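Local coordinates for protein N-glycosylase/DNA lyase (Methanocaldococcus jannaschii, PDB 3FHF) that belongs to the 8-oxoguanine DNA glycosylases of the helix-hairpin-helix clan, as a mainly helical, single-chain archaeal enzyme, at residues L180-E183 with N184-D188; A151-R155 with H156-E160. All blocks are in the same frame, centred on the assembly; numbering follows the deposited sequence.

Contact 1: residues L180-E183 with N184-D188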
loop_
_atom_site.group_PDB
_atom_site.type_symbol
_atom_site.label_atom_id
_atom_site.label_comp_id
_atom_site.label_asym_id
_atom_site.label_seq_id
_atom_site.Cartn_x
_atom_site.Cartn_y
_atom_site.Cartn_z
ATOM N N LEU A 180 -9.410 -3.699 10.349
ATOM C CA LEU A 180 -10.006 -2.419 10.715
ATOM C C LEU A 180 -9.668 -2.045 12.140
ATOM O O LEU A 180 -9.548 -0.866 12.468
ATOM C CB LEU A 180 -11.531 -2.460 10.560
ATOM C CG LEU A 180 -12.109 -2.355 9.147
ATOM C CD1 LEU A 180 -11.571 -3.479 8.287
ATOM C CD2 LEU A 180 -13.634 -2.404 9.215
ATOM N N GLU A 181 -9.528 -3.053 12.994
ATOM C CA GLU A 181 -9.199 -2.813 14.391
ATOM C C GLU A 181 -7.787 -2.247 14.514
ATOM O O GLU A 181 -7.564 -1.253 15.204
ATOM C CB GLU A 181 -9.311 -4.116 15.185
ATOM C CG GLU A 181 -8.952 -3.985 16.652
ATOM C CD GLU A 181 -9.073 -5.305 17.395
ATOM O OE1 GLU A 181 -10.178 -5.891 17.387
ATOM O OE2 GLU A 181 -8.068 -5.757 17.986
ATOM N N ILE A 182 -6.831 -2.882 13.841
ATOM C CA ILE A 182 -5.448 -2.417 13.895
ATOM C C ILE A 182 -5.280 -1.092 13.149
ATOM O O ILE A 182 -4.455 -0.264 13.518
ATOM C CB ILE A 182 -4.493 -3.483 13.325
ATOM C CG1 ILE A 182 -4.475 -4.692 14.269
ATOM C CG2 ILE A 182 -3.096 -2.907 13.155
ATOM C CD1 ILE A 182 -3.580 -5.807 13.825
ATOM N N GLU A 183 -6.067 -0.899 12.097
ATOM C CA GLU A 183 -6.017 0.341 11.327
ATOM C C GLU A 183 -6.401 1.531 12.221
ATOM O O GLU A 183 -5.815 2.612 12.125
ATOM C CB GLU A 183 -6.963 0.231 10.124
ATOM C CG GLU A 183 -7.217 1.528 9.375
ATOM C CD GLU A 183 -7.918 1.299 8.045
ATOM O OE1 GLU A 183 -7.223 1.216 7.005
ATOM O OE2 GLU A 183 -9.165 1.190 8.040
ATOM N N ASN A 184 -7.371 1.325 13.108
ATOM C CA ASN A 184 -7.809 2.383 14.012
ATOM C C ASN A 184 -6.755 2.817 15.028
ATOM O O ASN A 184 -6.720 3.979 15.431
ATOM C CB ASN A 184 -9.096 1.969 14.729
ATOM C CG ASN A 184 -10.332 2.513 14.045
ATOM O OD1 ASN A 184 -10.521 3.728 13.976
ATOM N ND2 ASN A 184 -11.173 1.622 13.524
ATOM N N ILE A 185 -5.903 1.890 15.451
ATOM C CA ILE A 185 -4.840 2.244 16.389
ATOM C C ILE A 185 -3.861 3.154 15.625
ATOM O O ILE A 185 -3.449 4.207 16.109
ATOM C CB ILE A 185 -4.089 0.980 16.884
ATOM C CG1 ILE A 185 -5.038 0.098 17.702
ATOM C CG2 ILE A 185 -2.889 1.383 17.746
ATOM C CD1 ILE A 185 -4.471 -1.266 18.026
ATOM N N LEU A 186 -3.508 2.745 14.413
ATOM C CA LEU A 186 -2.594 3.527 13.593
ATOM C C LEU A 186 -3.200 4.884 13.299
ATOM O O LEU A 186 -2.495 5.890 13.263
ATOM C CB LEU A 186 -2.288 2.792 12.285
ATOM C CG LEU A 186 -1.480 1.496 12.443
ATOM C CD1 LEU A 186 -1.425 0.743 11.130
ATOM C CD2 LEU A 186 -0.078 1.833 12.921
ATOM N N ARG A 187 -4.513 4.910 13.096
ATOM C CA ARG A 187 -5.216 6.155 12.817
ATOM C C ARG A 187 -5.102 7.097 14.020
ATOM O O ARG A 187 -4.931 8.304 13.847
ATOM C CB ARG A 187 -6.688 5.866 12.481
ATOM C CG ARG A 187 -7.518 7.110 12.129
ATOM C CD ARG A 187 -8.930 6.737 11.673
ATOM N NE ARG A 187 -8.950 6.098 10.355
ATOM C CZ ARG A 187 -9.272 4.827 10.134
ATOM N NH1 ARG A 187 -9.607 4.032 11.143
ATOM N NH2 ARG A 187 -9.263 4.347 8.897
ATOM N N ASP A 188 -5.187 6.550 15.235
ATOM C CA ASP A 188 -5.061 7.371 16.450
ATOM C C ASP A 188 -3.639 7.923 16.559
ATOM O O ASP A 188 -3.433 9.089 16.906
ATOM C CB ASP A 188 -5.376 6.561 17.716
ATOM C CG ASP A 188 -6.828 6.112 17.790
ATOM O OD1 ASP A 188 -7.718 6.913 17.434
ATOM O OD2 ASP A 188 -7.079 4.962 18.218
HETATM O O HOH W 1 -10.380 1.075 10.673
#

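Contact 2: residues A151-R155 with H156-E160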
loop_
_atom_site.group_PDB
_atom_site.type_symbol
_atom_site.label_atom_id
_atom_site.label_comp_id
_atom_site.label_asym_id
_atom_site.label_seq_id
_atom_site.Cartn_x
_atom_site.Cartn_y
_atom_site.Cartn_z
ATOM N N ALA A 151 -4.889 2.371 6.160
ATOM C CA ALA A 151 -3.578 1.915 6.595
ATOM C C ALA A 151 -3.154 0.711 5.775
ATOM O O ALA A 151 -3.992 -0.090 5.354
ATOM C CB ALA A 151 -3.617 1.545 8.083
ATOM N N ILE A 152 -1.847 0.602 5.549
ATOM C CA ILE A 152 -1.260 -0.511 4.817
ATOM C C ILE A 152 -0.586 -1.311 5.918
ATOM O O ILE A 152 0.523 -0.991 6.341
ATOM C CB ILE A 152 -0.191 -0.027 3.818
ATOM C CG1 ILE A 152 -0.809 0.991 2.854
ATOM C CG2 ILE A 152 0.373 -1.208 3.050
ATOM C CD1 ILE A 152 0.217 1.757 2.024
ATOM N N ILE A 153 -1.261 -2.352 6.379
ATOM C CA ILE A 153 -0.754 -3.154 7.476
ATOM C C ILE A 153 0.063 -4.347 7.000
ATOM O O ILE A 153 -0.473 -5.410 6.712
ATOM C CB ILE A 153 -1.935 -3.604 8.370
ATOM C CG1 ILE A 153 -2.757 -2.371 8.768
ATOM C CG2 ILE A 153 -1.428 -4.312 9.619
ATOM C CD1 ILE A 153 -3.973 -2.680 9.651
ATOM N N ASP A 154 1.373 -4.135 6.914
ATOM C CA ASP A 154 2.327 -5.149 6.475
ATOM C C ASP A 154 2.896 -5.918 7.665
ATOM O O ASP A 154 2.650 -5.566 8.814
ATOM C CB ASP A 154 3.487 -4.482 5.737
ATOM C CG ASP A 154 4.140 -3.391 6.562
ATOM O OD1 ASP A 154 3.723 -2.223 6.436
ATOM O OD2 ASP A 154 5.054 -3.702 7.356
ATOM N N ARG A 155 3.692 -6.943 7.373
ATOM C CA ARG A 155 4.297 -7.770 8.409
ATOM C C ARG A 155 5.316 -7.031 9.277
ATOM O O ARG A 155 5.607 -7.459 10.392
ATOM C CB ARG A 155 4.960 -9.002 7.774
ATOM C CG ARG A 155 6.168 -8.712 6.882
ATOM C CD ARG A 155 6.717 -10.013 6.278
ATOM N NE ARG A 155 7.971 -9.827 5.547
ATOM C CZ ARG A 155 8.101 -9.101 4.438
ATOM N NH1 ARG A 155 7.054 -8.479 3.915
ATOM N NH2 ARG A 155 9.287 -8.997 3.849
ATOM N N HIS A 156 5.863 -5.927 8.780
ATOM C CA HIS A 156 6.849 -5.191 9.561
ATOM C C HIS A 156 6.179 -4.314 10.612
ATOM O O HIS A 156 6.624 -4.264 11.762
ATOM C CB HIS A 156 7.742 -4.358 8.638
ATOM C CG HIS A 156 8.414 -5.174 7.579
ATOM N ND1 HIS A 156 9.325 -6.166 7.874
ATOM C CD2 HIS A 156 8.230 -5.220 6.237
ATOM C CE1 HIS A 156 9.667 -6.792 6.762
ATOM N NE2 HIS A 156 9.017 -6.239 5.755
ATOM N N ILE A 157 5.105 -3.628 10.236
ATOM C CA ILE A 157 4.425 -2.794 11.212
ATOM C C ILE A 157 3.776 -3.702 12.258
ATOM O O ILE A 157 3.712 -3.345 13.427
ATOM C CB ILE A 157 3.347 -1.890 10.559
ATOM C CG1 ILE A 157 2.757 -0.944 11.607
ATOM C CG2 ILE A 157 2.241 -2.731 9.966
ATOM C CD1 ILE A 157 3.777 -0.046 12.272
ATOM N N LEU A 158 3.309 -4.881 11.843
ATOM C CA LEU A 158 2.687 -5.805 12.790
ATOM C C LEU A 158 3.701 -6.230 13.844
ATOM O O LEU A 158 3.375 -6.329 15.025
ATOM C CB LEU A 158 2.111 -7.035 12.073
ATOM C CG LEU A 158 0.850 -6.774 11.244
ATOM C CD1 LEU A 158 0.418 -8.049 10.532
ATOM C CD2 LEU A 158 -0.256 -6.257 12.154
ATOM N N ARG A 159 4.936 -6.473 13.427
ATOM C CA ARG A 159 5.960 -6.858 14.383
ATOM C C ARG A 159 6.276 -5.703 15.328
ATOM O O ARG A 159 6.459 -5.910 16.527
ATOM C CB ARG A 159 7.242 -7.294 13.677
ATOM C CG ARG A 159 8.400 -7.537 14.641
ATOM C CD ARG A 159 9.557 -8.252 13.968
ATOM N NE ARG A 159 9.219 -9.635 13.630
ATOM C CZ ARG A 159 9.097 -10.622 14.516
ATOM N NH1 ARG A 159 9.283 -10.394 15.813
ATOM N NH2 ARG A 159 8.792 -11.846 14.102
ATOM N N GLU A 160 6.344 -4.489 14.789
ATOM C CA GLU A 160 6.652 -3.329 15.617
ATOM C C GLU A 160 5.532 -3.092 16.619
ATOM O O GLU A 160 5.795 -2.818 17.790
ATOM C CB GLU A 160 6.890 -2.094 14.731
ATOM C CG GLU A 160 7.943 -2.358 13.653
ATOM C CD GLU A 160 8.283 -1.145 12.801
ATOM O OE1 GLU A 160 7.388 -0.319 12.527
ATOM O OE2 GLU A 160 9.457 -1.034 12.386
#

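Contact 1: residues L180-E183 with N184-D188
E183 and R187, one helical turn apart on helix 176-192, are joined by a salt bridge that is long and weak as a hydrogen bond, with R187 NH2 3.3 Å from E183 OE2. Carboxylate and guanidinium planes stand 69° apart, so the two groups meet through one N-H and one oxygen and not as a flat two-pronged pair. With CG anti to the backbone N (chi1 169°) and an extended chain beyond it, E183 carries its carboxylate to R187 NH2, the two side chains crossing obliquely; R187 leaves its backbone in the same way but bends at chi3 (-71°), which folds the guanidinium back so that E183 O lies over one of its faces. Each charge has a further partner: E183 OE1 meets R123 and the amide of A151, and R187 NE meets D149.

N184 and an ordered water extend the polar network. R187 NH1 donates weakly to N184 OD1, 3.0 Å away, with N184 CG at the guanidinium edge. The water donates to E183 OE2 at 2.9 Å and to L180 O, and accepts from R187 NH1. L180 O also takes the backbone N of N184 and, weakly, its ND2.

Among the backbone bonds, L186 N donates to I182 O, while R187 N to E183 O is the shortest at 2.8 Å. The apolar side chains of I182 and L186 touch loosely. This is the i to i+4 pattern of an alpha-helix, here with a Glu-Arg i to i+4 pair along one side.

Contact 2: residues A151-R155 with H156-E160
D154 is the N-cap residue of helix 155-163 and makes side-chain capping bonds, its carboxylate turned back onto the amides of the first turn. CG sits between the backbone N and the carbonyl carbon (chi1 54°), which brings OD2 to the amides of H156 and I157. There OD2 accepts from I157 N at 2.9 Å and, weakly, from H156 N at 2.8 Å, so that one oxygen grips two amides. The I157 amide lies above the carboxylate plane.

I157 crosses D154 at about a right angle and brings its CG2 to 3.1 Å from D154 O. That carbonyl accepts from L158 N, the i to i+4 bond that starts at the N-cap residue, while R155 O takes R159 N in the next.

Before the cap, I153 touches the first turn through CG2. It meets L158 CD2 at 3.4 Å, tighter than usual for two carbons, the side chains crossing nearly at right angles, and I157 CG2 more loosely. I182 of helix 176-192 touches both I153 and L158.

On the outer side R155 and H156 lie side by side and point the same way. The guanidinium is inclined by 53° to the imidazole, with H156 NE2 over the centre of its face. Nearer the backbone, R155 CG makes a CH-pi contact with the H156 ring, 3.9 Å from the centroid and 8° off the normal.

How the contacts relate
Both contacts are local, and they lie on consecutive helices that pack together: contact 2 opens helix 155-163, contact 1 runs through the middle of helix 176-192. Their buried faces meet, with I182 and L186 of contact 1 turned to contact 2, while a carboxylate oxygen of contact 1 ties the second helix to the loop leading into the first. Each contact also has a more exposed side, N184 in contact 1, R155 in contact 2. The chemistry follows position: mid-helix, contact 1 links side chains through ion pairing and water, whereas at a helix start contact 2 uses a carboxylate to hold backbone amides.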